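Local coordinates for haloacid dehalogenase-like hydrolase (Klebsiella pneumoniae subsp. pneumoniae, PDB 3PGV), which binds a divalent metal, calcium in this crystal, and probably acts as a magnesium-dependent phosphatase of the Cof family of HAD-like hydrolases, at residues K165-E171 with T199-M204; R115-V121 with M132-R136. All blocks are in the same frame, centred on the assembly; numbering follows the deposited sequence.

Contact 1 of 2, residues K165-E171 with T199-M204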
loop_
_atom_site.group_PDB
_atom_site.type_symbol
_atom_site.label_atom_id
_atom_site.label_comp_id
_atom_site.label_asym_id
_atom_site.label_seq_id
_atom_site.Cartn_x
_atom_site.Cartn_y
_atom_site.Cartn_z
ATOM N N LYS A 165 9.791 -0.571 5.207
ATOM C CA LYS A 165 8.854 -0.003 6.165
ATOM C C LYS A 165 8.924 -0.653 7.534
ATOM O O LYS A 165 9.351 -1.795 7.663
ATOM C CB LYS A 165 7.405 -0.023 5.633
ATOM C CG LYS A 165 6.782 -1.392 5.548
ATOM C CD LYS A 165 5.314 -1.275 5.181
ATOM C CE LYS A 165 4.590 -2.578 5.319
ATOM N NZ LYS A 165 3.161 -2.449 4.987
ATOM N N VAL A 166 8.519 0.099 8.559
ATOM C CA VAL A 166 8.308 -0.411 9.905
ATOM C C VAL A 166 6.828 -0.194 10.221
ATOM O O VAL A 166 6.282 0.860 9.873
ATOM C CB VAL A 166 9.226 0.291 10.960
ATOM C CG1 VAL A 166 8.902 -0.198 12.386
ATOM C CG2 VAL A 166 10.701 0.082 10.633
ATOM N N PHE A 167 6.152 -1.204 10.772
ATOM C CA PHE A 167 4.733 -1.050 11.111
ATOM C C PHE A 167 4.393 -1.554 12.490
ATOM O O PHE A 167 4.911 -2.572 12.932
ATOM C CB PHE A 167 3.813 -1.641 10.030
ATOM C CG PHE A 167 4.045 -3.096 9.677
ATOM C CD1 PHE A 167 5.095 -3.466 8.841
ATOM C CD2 PHE A 167 3.129 -4.073 10.050
ATOM C CE1 PHE A 167 5.273 -4.798 8.465
ATOM C CE2 PHE A 167 3.296 -5.398 9.657
ATOM C CZ PHE A 167 4.364 -5.752 8.860
ATOM N N PHE A 168 3.581 -0.789 13.203
ATOM C CA PHE A 168 3.209 -1.073 14.575
ATOM C C PHE A 168 1.808 -1.603 14.636
ATOM O O PHE A 168 0.875 -0.933 14.176
ATOM C CB PHE A 168 3.360 0.195 15.436
ATOM C CG PHE A 168 4.739 0.814 15.331
ATOM C CD1 PHE A 168 5.785 0.364 16.129
ATOM C CD2 PHE A 168 5.004 1.807 14.388
ATOM C CE1 PHE A 168 7.069 0.902 15.996
ATOM C CE2 PHE A 168 6.288 2.341 14.254
ATOM C CZ PHE A 168 7.311 1.892 15.065
ATOM N N THR A 169 1.651 -2.858 15.106
ATOM C CA THR A 169 0.330 -3.488 15.221
ATOM C C THR A 169 -0.149 -3.468 16.660
ATOM O O THR A 169 0.631 -3.727 17.575
ATOM C CB THR A 169 0.322 -4.901 14.586
ATOM O OG1 THR A 169 1.323 -5.696 15.207
ATOM C CG2 THR A 169 0.557 -4.867 13.058
ATOM N N CYS A 170 -1.409 -3.073 16.865
ATOM C CA CYS A 170 -2.028 -2.936 18.183
ATOM C C CYS A 170 -3.552 -3.023 18.021
ATOM O O CYS A 170 -4.112 -2.291 17.223
ATOM C CB CYS A 170 -1.610 -1.614 18.831
ATOM S SG CYS A 170 -2.412 -1.272 20.419
ATOM N N GLU A 171 -4.218 -3.902 18.792
ATOM C CA GLU A 171 -5.677 -4.058 18.746
ATOM C C GLU A 171 -6.403 -2.762 19.138
ATOM O O GLU A 171 -7.490 -2.482 18.630
ATOM C CB GLU A 171 -6.126 -5.221 19.653
ATOM C CG GLU A 171 -5.668 -6.585 19.149
ATOM C CD GLU A 171 -5.998 -7.757 20.056
ATOM O OE1 GLU A 171 -5.560 -7.745 21.231
ATOM O OE2 GLU A 171 -6.622 -8.725 19.565
ATOM N N THR A 199 -5.571 -0.842 13.191
ATOM C CA THR A 199 -4.675 -1.558 14.093
ATOM C C THR A 199 -3.256 -1.642 13.573
ATOM O O THR A 199 -2.433 -2.346 14.166
ATOM C CB THR A 199 -5.226 -2.966 14.348
ATOM O OG1 THR A 199 -5.374 -3.626 13.087
ATOM C CG2 THR A 199 -6.560 -2.948 15.106
ATOM N N CYS A 200 -2.960 -0.964 12.455
ATOM C CA CYS A 200 -1.633 -1.031 11.856
ATOM C C CYS A 200 -1.127 0.346 11.459
ATOM O O CYS A 200 -1.623 0.936 10.503
ATOM C CB CYS A 200 -1.626 -1.996 10.677
ATOM S SG CYS A 200 0.014 -2.297 9.983
ATOM N N LEU A 201 -0.173 0.885 12.236
ATOM C CA LEU A 201 0.424 2.203 11.992
ATOM C C LEU A 201 1.761 2.021 11.305
ATOM O O LEU A 201 2.663 1.409 11.877
ATOM C CB LEU A 201 0.595 2.954 13.333
ATOM C CG LEU A 201 1.156 4.386 13.248
ATOM C CD1 LEU A 201 0.281 5.274 12.346
ATOM C CD2 LEU A 201 1.294 4.987 14.622
ATOM N N GLU A 202 1.879 2.499 10.051
ATOM C CA GLU A 202 3.050 2.241 9.211
ATOM C C GLU A 202 3.949 3.435 9.033
ATOM O O GLU A 202 3.476 4.585 9.007
ATOM C CB GLU A 202 2.620 1.685 7.847
ATOM C CG GLU A 202 1.542 0.617 7.972
ATOM C CD GLU A 202 1.352 -0.276 6.770
ATOM O OE1 GLU A 202 2.191 -0.222 5.844
ATOM O OE2 GLU A 202 0.440 -1.124 6.816
ATOM N N VAL A 203 5.271 3.173 8.885
ATOM C CA VAL A 203 6.256 4.235 8.677
ATOM C C VAL A 203 7.125 3.915 7.494
ATOM O O VAL A 203 7.797 2.883 7.481
ATOM C CB VAL A 203 7.114 4.533 9.953
ATOM C CG1 VAL A 203 7.999 5.758 9.735
ATOM C CG2 VAL A 203 6.229 4.722 11.182
HETATM N N MSE A 204 7.116 4.797 6.491
HETATM C CA MSE A 204 7.986 4.704 5.323
HETATM C C MSE A 204 8.887 5.938 5.297
HETATM O O MSE A 204 8.661 6.879 6.063
HETATM C CB MSE A 204 7.151 4.638 4.015
HETATM C CG MSE A 204 6.519 3.275 3.741
HETATM SE SE MSE A 204 5.096 2.800 4.977
HETATM C CE MSE A 204 3.885 4.392 4.767
#
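Lys165 reaches across to Glu202 with a chain extended beyond CG, and its NZ meets Glu202 OE1 at 2.6 Å in a salt bridge. The ammonium comes in above the carboxylate plane, 36° out of it. The turn at the root of the lysine, with CG between the backbone N and the carbonyl carbon (chi1 70°), lays the chain beside selenomethionine Met204, whose SE packs 3.7 Å from Lys165 CB. Lys165 NZ also bonds to Gly62 O, and Glu202 OE2 to Ser196 OG.

Phe167 shares this face with Glu202, Thr169 and Cys200. Its ring swings away from the neighbouring strand, yet Cys200 SG still approaches it obliquely, 3.6 Å from Phe167 CD2, as a sulfur-aromatic contact. On the other face the Phe168 ring crosses Val203, whose CG2 lies in the ring plane at the edge, 3.9 Å from Phe168 CE2.

Beneath these side chains runs an antiparallel ladder between neighbouring strands of the six-stranded mixed sheet; this separate sheet, helix-covered on one side, is consistent with the cap domain of Cof-type HAD hydrolases. Val166 with Val203 and Phe168 with Leu201 are the hydrogen-bonded pairs; the bond from Phe168 N to Leu201 O, 2.7 Å long, is nearly straight at 174°.

Phe168, Leu201 and Val203 thus form an apolar layer packed on Met183 of helix 173-187, whereas on the polar face Lys165 and Ser196 hold Glu202 in place, its side chain about 9 Å from the calcium ion and about 5 Å from a bound HEPES buffer molecule.

Contact 2 of 2, residues R115-V121 with M132-R136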
loop_
_atom_site.group_PDB
_atom_site.type_symbol
_atom_site.label_atom_id
_atom_site.label_comp_id
_atom_site.label_asym_id
_atom_site.label_seq_id
_atom_site.Cartn_x
_atom_site.Cartn_y
_atom_site.Cartn_z
ATOM N N ARG A 115 9.600 -0.812 22.257
ATOM C CA ARG A 115 9.978 -2.169 22.633
ATOM C C ARG A 115 9.232 -2.638 23.884
ATOM O O ARG A 115 8.802 -3.797 23.953
ATOM C CB ARG A 115 11.485 -2.258 22.875
ATOM C CG ARG A 115 11.955 -3.669 23.204
ATOM C CD ARG A 115 12.669 -4.237 22.036
ATOM N NE ARG A 115 12.355 -5.631 21.813
ATOM C CZ ARG A 115 12.756 -6.307 20.749
ATOM N NH1 ARG A 115 13.482 -5.709 19.811
ATOM N NH2 ARG A 115 12.431 -7.584 20.606
ATOM N N ASN A 116 9.089 -1.740 24.876
ATOM C CA ASN A 116 8.524 -2.082 26.186
ATOM C C ASN A 116 7.026 -1.830 26.298
ATOM O O ASN A 116 6.479 -1.911 27.396
ATOM C CB ASN A 116 9.283 -1.366 27.296
ATOM C CG ASN A 116 10.765 -1.665 27.286
ATOM O OD1 ASN A 116 11.596 -0.763 27.184
ATOM N ND2 ASN A 116 11.119 -2.950 27.268
ATOM N N ASP A 117 6.343 -1.574 25.167
ATOM C CA ASP A 117 4.893 -1.390 25.195
ATOM C C ASP A 117 4.221 -2.747 24.936
ATOM O O ASP A 117 4.263 -3.248 23.820
ATOM C CB ASP A 117 4.459 -0.341 24.154
ATOM C CG ASP A 117 3.043 0.188 24.333
ATOM O OD1 ASP A 117 2.162 -0.600 24.718
ATOM O OD2 ASP A 117 2.803 1.358 23.992
ATOM N N PRO A 118 3.659 -3.402 25.974
ATOM C CA PRO A 118 3.063 -4.729 25.753
ATOM C C PRO A 118 1.876 -4.717 24.781
ATOM O O PRO A 118 1.521 -5.762 24.239
ATOM C CB PRO A 118 2.637 -5.162 27.161
ATOM C CG PRO A 118 2.452 -3.897 27.908
ATOM C CD PRO A 118 3.495 -2.962 27.375
ATOM N N LYS A 119 1.269 -3.528 24.551
ATOM C CA LYS A 119 0.109 -3.387 23.670
ATOM C C LYS A 119 0.504 -3.319 22.192
ATOM O O LYS A 119 -0.320 -3.621 21.329
ATOM C CB LYS A 119 -0.731 -2.150 24.065
ATOM C CG LYS A 119 -1.341 -2.247 25.472
ATOM C CD LYS A 119 -2.151 -0.991 25.849
ATOM C CE LYS A 119 -3.468 -0.892 25.101
ATOM N NZ LYS A 119 -4.242 0.307 25.503
ATOM N N ILE A 120 1.767 -2.927 21.894
ATOM C CA ILE A 120 2.217 -2.775 20.507
ATOM C C ILE A 120 3.263 -3.840 20.107
ATOM O O ILE A 120 4.197 -4.108 20.862
ATOM C CB ILE A 120 2.747 -1.341 20.246
ATOM C CG1 ILE A 120 1.706 -0.277 20.645
ATOM C CG2 ILE A 120 3.190 -1.180 18.786
ATOM C CD1 ILE A 120 2.262 1.215 20.660
ATOM N N VAL A 121 3.118 -4.403 18.904
ATOM C CA VAL A 121 4.134 -5.263 18.296
ATOM C C VAL A 121 4.820 -4.472 17.162
ATOM O O VAL A 121 4.135 -3.835 16.349
ATOM C CB VAL A 121 3.539 -6.614 17.774
ATOM C CG1 VAL A 121 4.560 -7.381 16.934
ATOM C CG2 VAL A 121 3.027 -7.477 18.929
HETATM N N MSE A 132 9.844 -9.239 13.534
HETATM C CA MSE A 132 8.880 -8.895 14.568
HETATM C C MSE A 132 9.617 -8.870 15.903
HETATM O O MSE A 132 10.495 -9.706 16.124
HETATM C CB MSE A 132 7.784 -9.950 14.594
HETATM C CG MSE A 132 6.424 -9.389 14.712
HETATM SE SE MSE A 132 5.057 -10.754 14.486
HETATM C CE MSE A 132 5.528 -11.902 15.853
ATOM N N ASN A 133 9.330 -7.875 16.768
ATOM C CA ASN A 133 10.062 -7.762 18.042
ATOM C C ASN A 133 9.668 -8.833 19.052
ATOM O O ASN A 133 10.506 -9.255 19.853
ATOM C CB ASN A 133 9.969 -6.348 18.641
ATOM C CG ASN A 133 8.585 -5.913 19.040
ATOM O OD1 ASN A 133 7.574 -6.403 18.529
ATOM N ND2 ASN A 133 8.519 -4.879 19.865
ATOM N N ARG A 134 8.415 -9.321 18.975
ATOM C CA ARG A 134 7.930 -10.419 19.820
ATOM C C ARG A 134 6.665 -11.026 19.219
ATOM O O ARG A 134 6.006 -10.376 18.419
ATOM C CB ARG A 134 7.678 -9.941 21.261
ATOM C CG ARG A 134 6.473 -9.043 21.408
ATOM C CD ARG A 134 6.338 -8.559 22.823
ATOM N NE ARG A 134 6.725 -7.162 22.946
ATOM C CZ ARG A 134 5.873 -6.153 22.840
ATOM N NH1 ARG A 134 4.581 -6.385 22.635
ATOM N NH2 ARG A 134 6.303 -4.902 22.939
ATOM N N HIS A 135 6.332 -12.271 19.597
ATOM C CA HIS A 135 5.114 -12.953 19.121
ATOM C C HIS A 135 3.874 -12.099 19.392
ATOM O O HIS A 135 3.759 -11.504 20.477
ATOM C CB HIS A 135 4.952 -14.323 19.796
ATOM C CG HIS A 135 6.065 -15.277 19.511
ATOM N ND1 HIS A 135 6.160 -15.927 18.295
ATOM C CD2 HIS A 135 7.051 -15.726 20.327
ATOM C CE1 HIS A 135 7.224 -16.711 18.389
ATOM N NE2 HIS A 135 7.784 -16.634 19.600
ATOM N N ARG A 136 2.950 -12.024 18.412
ATOM C CA ARG A 136 1.720 -11.237 18.567
ATOM C C ARG A 136 0.755 -11.903 19.547
ATOM O O ARG A 136 0.410 -11.309 20.564
ATOM C CB ARG A 136 1.033 -11.009 17.212
ATOM C CG ARG A 136 1.819 -10.118 16.260
ATOM C CD ARG A 136 0.958 -9.679 15.106
ATOM N NE ARG A 136 1.746 -9.053 14.045
ATOM C CZ ARG A 136 1.231 -8.631 12.896
ATOM N NH1 ARG A 136 -0.070 -8.744 12.664
ATOM N NH2 ARG A 136 2.009 -8.108 11.970
HETATM O O HOH W 1 6.557 -2.895 20.294
#
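Arg134 sends its guanidinium into the bend of 115-121, where NH2 donates to two backbone carbonyls, Arg115 O at 2.9 Å and Asp117 O at 2.8 Å. Arg115 O lies close to the guanidinium plane, whereas Asp117 O is tilted from it. A bend at chi3 (106°) turns the group toward these oxygens. Asp117 O is shared: Ile120 N reaches it from the opposite face of its plane, closing a type I beta turn. Asp117 OD1 accepts from Lys119 N in an Asx turn, and its OD2 bonds to His175. One water joins Ile120 O to Asn133 ND2, while Asn133 OD1 accepts from Thr122 N.

This turn leads into strand 121-126, which pairs with 129-132 as a beta hairpin, so the contact lies where the chain enters and leaves that hairpin.

Packing over a guanidinium face and apolar contacts complete it. Asn133 CB sits over one face of the Arg115 guanidinium, toward its rim and 3.4 Å from Arg115 NH2; that arginine also makes a cation-pi contact with Tyr153 and bonds to Tyr153 O. The Val121 side chain passes selenomethionine Met132 at a slant, its CG1 3.5 Å from Met132 CG. The side chains of Val121 and Arg136 cross at about a right angle, both valine methyls touching Arg136 CG.

How the contacts relate
Contact 1 lies within the six-stranded sheet and contact 2 at the ends of two of its strands, and strand 163-169 brings them together. It pairs with 200-205 in contact 1 and, along its other edge, with 121-126, whose first residue belongs to contact 2; Thr169 O and Val121 N, 2.9 Å apart, probably form a hydrogen bond there. Phe168 CB also packs on Ile120 CG2 at 3.6 Å. Contact 1 is largely buried, a regular strand ladder with a charged pair on one face. Contact 2, farther from the chain centre and partly exposed, joins mainly the loops flanking strands 121-126 and 129-132, with an arginine and a water serving backbone carbonyls in place of strand pairing.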